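Local coordinates for uncharacterized protein (Shewanella amazonensis, PDB 2QVP), which is uncharacterised but probably acts as a zinc-dependent hydrolase of the M14 metallocarboxypeptidase family, at residues I33-L38 with Y54-P59; L38-K43 with E95-V100. All coordinates share one frame; numbering follows the deposited sequence.

Contact 1. Residues I33-L38 with Y54-P59; sequences IETERL and YLLQSP
T35 meets L56 where the last turns of helix 24-38 pass over strand 51-57. OG1 of T35 sits 3.5 Å from CD1 of L56, with the CD2 methyl slightly farther off, so the hydroxyl lies against the forked end of the leucine; the two side chains cross at about a right angle. This is van der Waals packing, since the polar need of T35 OG1 is met one turn back by the carbonyl of L31. A chi1 of -61° sets OG1 beside the backbone N, where it meets both the L56 methyls and L31 O. The second touch is likewise a van der Waals approach: P59, just past the strand, brings CG of its ring to 3.7 Å from the carbonyl O of L38. No hydrogen bond joins the two segments, and they bury only 122 Å² between them.

In the fold, strand 51-57 pairs antiparallel with edge strand 41-48 on one side and with strand 101-105 on the other, in a mixed sheet that helix 24-38 packs against. L40 fills in beside both T35 and L56.

The charged contacts stay within the helix. R37 forms a salt bridge with E34, side-on through two hydrogen bonds to OE1, NE at 3.0 Å and NH2 at 3.2 Å. That oxygen lies nearly in the guanidinium plane, 5° out of it, and takes the NE bond on its syn lone pair. With L92 O as a further acceptor for NH2, the guanidinium is fixed in rotation, while CG of L38 rests 3.7 Å above one of its faces, toward the rim.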
# COMPACT_ATOMS: atom_id res chain seq x y z
N ILE A 33 -9.25 5.44 -16.03
CA ILE A 33 -9.25 4.52 -17.16
C ILE A 33 -9.28 3.09 -16.67
O ILE A 33 -10.06 2.29 -17.17
CB ILE A 33 -7.99 4.71 -18.08
CG1 ILE A 33 -8.07 6.04 -18.86
CG2 ILE A 33 -7.85 3.50 -19.06
CD1 ILE A 33 -6.75 6.52 -19.50
N GLU A 34 -8.45 2.78 -15.68
CA GLU A 34 -8.43 1.41 -15.13
C GLU A 34 -9.69 1.06 -14.35
O GLU A 34 -10.14 -0.07 -14.44
CB GLU A 34 -7.17 1.15 -14.26
CG GLU A 34 -5.88 1.20 -15.03
CD GLU A 34 -5.92 0.34 -16.28
OE1 GLU A 34 -6.56 -0.73 -16.24
OE2 GLU A 34 -5.34 0.76 -17.29
N THR A 35 -10.23 2.02 -13.59
CA THR A 35 -11.48 1.82 -12.84
C THR A 35 -12.61 1.40 -13.80
O THR A 35 -13.38 0.47 -13.58
CB THR A 35 -11.86 3.10 -12.06
OG1 THR A 35 -10.83 3.41 -11.12
CG2 THR A 35 -13.19 2.95 -11.32
N GLU A 36 -12.67 2.14 -14.90
CA GLU A 36 -13.62 1.96 -15.95
C GLU A 36 -13.41 0.64 -16.71
O GLU A 36 -14.37 -0.10 -17.00
CB GLU A 36 -13.51 3.23 -16.83
CG GLU A 36 -14.52 3.34 -17.85
CD GLU A 36 -14.43 4.63 -18.66
OE1 GLU A 36 -14.19 5.75 -18.13
OE2 GLU A 36 -14.62 4.49 -19.87
N ARG A 37 -12.15 0.31 -17.01
CA ARG A 37 -11.86 -0.92 -17.75
C ARG A 37 -12.30 -2.19 -17.00
O ARG A 37 -12.97 -3.06 -17.56
CB ARG A 37 -10.38 -1.03 -18.06
CG ARG A 37 -10.09 -2.13 -19.10
CD ARG A 37 -8.64 -2.14 -19.49
NE ARG A 37 -7.81 -2.46 -18.32
CZ ARG A 37 -7.58 -3.69 -17.86
NH1 ARG A 37 -8.07 -4.76 -18.46
NH2 ARG A 37 -6.82 -3.83 -16.78
N LEU A 38 -11.92 -2.25 -15.73
CA LEU A 38 -12.17 -3.39 -14.86
C LEU A 38 -13.55 -3.35 -14.17
O LEU A 38 -13.87 -4.26 -13.43
CB LEU A 38 -11.03 -3.41 -13.81
CG LEU A 38 -9.60 -3.70 -14.30
CD1 LEU A 38 -8.57 -3.43 -13.23
CD2 LEU A 38 -9.48 -5.15 -14.82
N TYR A 54 -9.70 7.87 -2.71
CA TYR A 54 -10.52 6.77 -3.20
C TYR A 54 -10.35 5.42 -2.54
O TYR A 54 -9.26 5.04 -2.12
CB TYR A 54 -10.23 6.49 -4.70
CG TYR A 54 -10.70 7.53 -5.67
CD1 TYR A 54 -12.07 7.74 -5.88
CD2 TYR A 54 -9.79 8.29 -6.43
CE1 TYR A 54 -12.52 8.69 -6.79
CE2 TYR A 54 -10.23 9.22 -7.35
CZ TYR A 54 -11.59 9.44 -7.51
OH TYR A 54 -12.05 10.37 -8.40
N LEU A 55 -11.44 4.68 -2.50
CA LEU A 55 -11.43 3.26 -2.20
C LEU A 55 -12.02 2.63 -3.46
O LEU A 55 -13.17 2.87 -3.79
CB LEU A 55 -12.29 2.90 -1.00
CG LEU A 55 -12.27 1.39 -0.71
CD1 LEU A 55 -10.86 0.95 -0.20
CD2 LEU A 55 -13.38 1.06 0.24
N LEU A 56 -11.22 1.83 -4.17
CA LEU A 56 -11.69 1.17 -5.37
C LEU A 56 -11.96 -0.26 -4.98
O LEU A 56 -11.12 -0.87 -4.31
CB LEU A 56 -10.63 1.23 -6.48
CG LEU A 56 -10.13 2.58 -7.00
CD1 LEU A 56 -9.22 2.37 -8.18
CD2 LEU A 56 -11.27 3.50 -7.37
N GLN A 57 -13.10 -0.81 -5.37
CA GLN A 57 -13.44 -2.20 -5.03
C GLN A 57 -13.82 -2.95 -6.29
O GLN A 57 -14.52 -2.41 -7.15
CB GLN A 57 -14.58 -2.24 -4.01
CG GLN A 57 -14.17 -1.63 -2.68
CD GLN A 57 -15.14 -1.87 -1.56
OE1 GLN A 57 -16.28 -1.38 -1.60
NE2 GLN A 57 -14.68 -2.58 -0.51
N SER A 58 -13.36 -4.19 -6.40
CA SER A 58 -13.70 -5.01 -7.54
C SER A 58 -15.22 -5.26 -7.56
O SER A 58 -15.88 -5.23 -6.51
CB SER A 58 -12.91 -6.32 -7.54
OG SER A 58 -13.09 -7.07 -6.34
N PRO A 59 -15.78 -5.48 -8.77
CA PRO A 59 -17.21 -5.72 -8.91
C PRO A 59 -17.69 -7.10 -8.48
O PRO A 59 -16.95 -8.08 -8.60
CB PRO A 59 -17.43 -5.57 -10.42
CG PRO A 59 -16.15 -5.93 -11.03
CD PRO A 59 -15.09 -5.48 -10.07

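Contact 2. Residues L38-K43 with E95-V100; sequences LGLGSK and ELFKRV
F97 packs its ring against L38 and L40, either side of G39 at the exit of helix 24-38. The closest touch comes from L40, whose CD2 methyl reaches 3.7 Å from CZ of F97 and lies almost as near to CE2. The methyl approaches the ring obliquely, and the two side chains cross at about a right angle. Although the L40 side chain does not set out toward the phenylalanine, its end bends nearer; a chi1 of -51° turns CG anti to the carbonyl carbon. L38 works from closer to its backbone: CB stands 4.0 Å from CE2 of F97, and O of the same leucine is 3.8 Å from that ring carbon, again at an oblique angle.

Between the leucines, G39 takes a left-handed backbone conformation, with phi at 67°, and the chain turns there from the helix toward strand 41-48. On the other side of the contact, F97 belongs to a short 3-10 turn, residues 95-98, in which K98 N bonds to E95 O at 2.9 Å. S58 and P59 also touch the F97 ring, placing it beside the end of strand 51-57. The contact thus ties two connections of an alpha/beta fold together: the one leading from helix 24-38 into an edge strand, and the one leading from helix 80-91 into strand 101-105 of the mixed sheet, consistent with the M14 family.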
# COMPACT_ATOMS: atom_id res chain seq x y z
N LEU A 38 -11.92 -2.25 -15.73
CA LEU A 38 -12.17 -3.39 -14.86
C LEU A 38 -13.55 -3.35 -14.17
O LEU A 38 -13.87 -4.26 -13.43
CB LEU A 38 -11.03 -3.41 -13.81
CG LEU A 38 -9.60 -3.70 -14.30
CD1 LEU A 38 -8.57 -3.43 -13.23
CD2 LEU A 38 -9.48 -5.15 -14.82
N GLY A 39 -14.33 -2.28 -14.37
CA GLY A 39 -15.65 -2.15 -13.70
C GLY A 39 -15.60 -1.98 -12.19
O GLY A 39 -16.56 -2.35 -11.49
N LEU A 40 -14.52 -1.38 -11.68
CA LEU A 40 -14.33 -1.23 -10.24
C LEU A 40 -15.28 -0.18 -9.71
O LEU A 40 -15.59 0.79 -10.38
CB LEU A 40 -12.91 -0.78 -9.89
CG LEU A 40 -11.72 -1.54 -10.45
CD1 LEU A 40 -10.43 -0.85 -10.04
CD2 LEU A 40 -11.77 -2.97 -9.98
N GLY A 41 -15.79 -0.44 -8.51
CA GLY A 41 -16.62 0.53 -7.82
C GLY A 41 -15.61 1.52 -7.30
O GLY A 41 -14.48 1.14 -7.01
N SER A 42 -16.00 2.79 -7.28
CA SER A 42 -15.20 3.90 -6.82
C SER A 42 -15.99 4.58 -5.71
O SER A 42 -17.18 4.86 -5.89
CB SER A 42 -14.97 4.88 -7.98
OG SER A 42 -13.99 5.86 -7.67
N LYS A 43 -15.36 4.81 -4.57
CA LYS A 43 -16.00 5.48 -3.43
C LYS A 43 -15.02 6.51 -2.93
O LYS A 43 -13.89 6.18 -2.63
CB LYS A 43 -16.40 4.45 -2.35
CG LYS A 43 -16.91 5.01 -1.04
CD LYS A 43 -17.62 3.94 -0.17
CE LYS A 43 -16.94 2.57 -0.23
N GLU A 95 -10.83 -11.63 -14.77
CA GLU A 95 -11.04 -12.99 -14.30
C GLU A 95 -10.59 -13.11 -12.84
O GLU A 95 -11.25 -13.80 -12.06
CB GLU A 95 -10.32 -14.04 -15.17
CG GLU A 95 -10.98 -14.37 -16.52
CD GLU A 95 -12.36 -15.08 -16.44
OE1 GLU A 95 -12.76 -15.61 -15.37
OE2 GLU A 95 -13.05 -15.13 -17.49
N LEU A 96 -9.51 -12.42 -12.46
CA LEU A 96 -9.02 -12.39 -11.06
C LEU A 96 -10.13 -12.19 -10.02
O LEU A 96 -10.06 -12.79 -8.95
CB LEU A 96 -7.97 -11.28 -10.87
CG LEU A 96 -7.34 -11.10 -9.48
CD1 LEU A 96 -6.52 -12.35 -9.06
CD2 LEU A 96 -6.50 -9.82 -9.39
N PHE A 97 -11.13 -11.36 -10.33
CA PHE A 97 -12.20 -11.02 -9.38
C PHE A 97 -13.18 -12.16 -9.11
O PHE A 97 -13.94 -12.09 -8.15
CB PHE A 97 -12.96 -9.75 -9.79
CG PHE A 97 -12.06 -8.57 -10.10
CD1 PHE A 97 -10.94 -8.27 -9.32
CD2 PHE A 97 -12.36 -7.74 -11.18
CE1 PHE A 97 -10.12 -7.17 -9.62
CE2 PHE A 97 -11.57 -6.65 -11.49
CZ PHE A 97 -10.43 -6.37 -10.72
N LYS A 98 -13.13 -13.20 -9.94
CA LYS A 98 -13.87 -14.43 -9.68
C LYS A 98 -13.28 -15.18 -8.48
O LYS A 98 -13.92 -16.06 -7.97
CB LYS A 98 -13.87 -15.38 -10.91
CG LYS A 98 -14.55 -14.85 -12.19
N ARG A 99 -12.05 -14.87 -8.06
CA ARG A 99 -11.44 -15.55 -6.91
C ARG A 99 -10.95 -14.68 -5.73
O ARG A 99 -10.45 -15.23 -4.74
CB ARG A 99 -10.30 -16.45 -7.39
CG ARG A 99 -9.16 -15.76 -8.06
CD ARG A 99 -8.06 -16.74 -8.31
NE ARG A 99 -6.90 -16.10 -8.91
CZ ARG A 99 -6.74 -15.86 -10.21
NH1 ARG A 99 -7.70 -16.12 -11.10
NH2 ARG A 99 -5.61 -15.29 -10.61
N VAL A 100 -11.12 -13.36 -5.83
CA VAL A 100 -10.76 -12.43 -4.75
C VAL A 100 -11.67 -11.19 -4.77
O VAL A 100 -12.08 -10.76 -5.84
CB VAL A 100 -9.28 -11.97 -4.85
CG1 VAL A 100 -9.06 -11.04 -6.07
CG2 VAL A 100 -8.81 -11.30 -3.53

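Overall arrangement
Contacts 1 and 2 are neighbours, their centres 7 Å apart, and L38 belongs to both. Their segments alternate along the chain: 38-43 lies between the segments of contact 1, and 54-59 between those of contact 2. Strands 41-48 and 51-57 bind them directly: Q57 O lies 2.7 Å from G41 N and L55 N lies 2.9 Å from K43 O, both probable hydrogen bonds of the antiparallel pair. S58 CB packs 3.3 Å from CD1 of F97, joining the residue just past strand 51-57 to the 3-10 turn. Both sit at the edge of the sheet, away from E245, the predicted proton donor/acceptor, which lies on strand 241-247 four strands from 51-57.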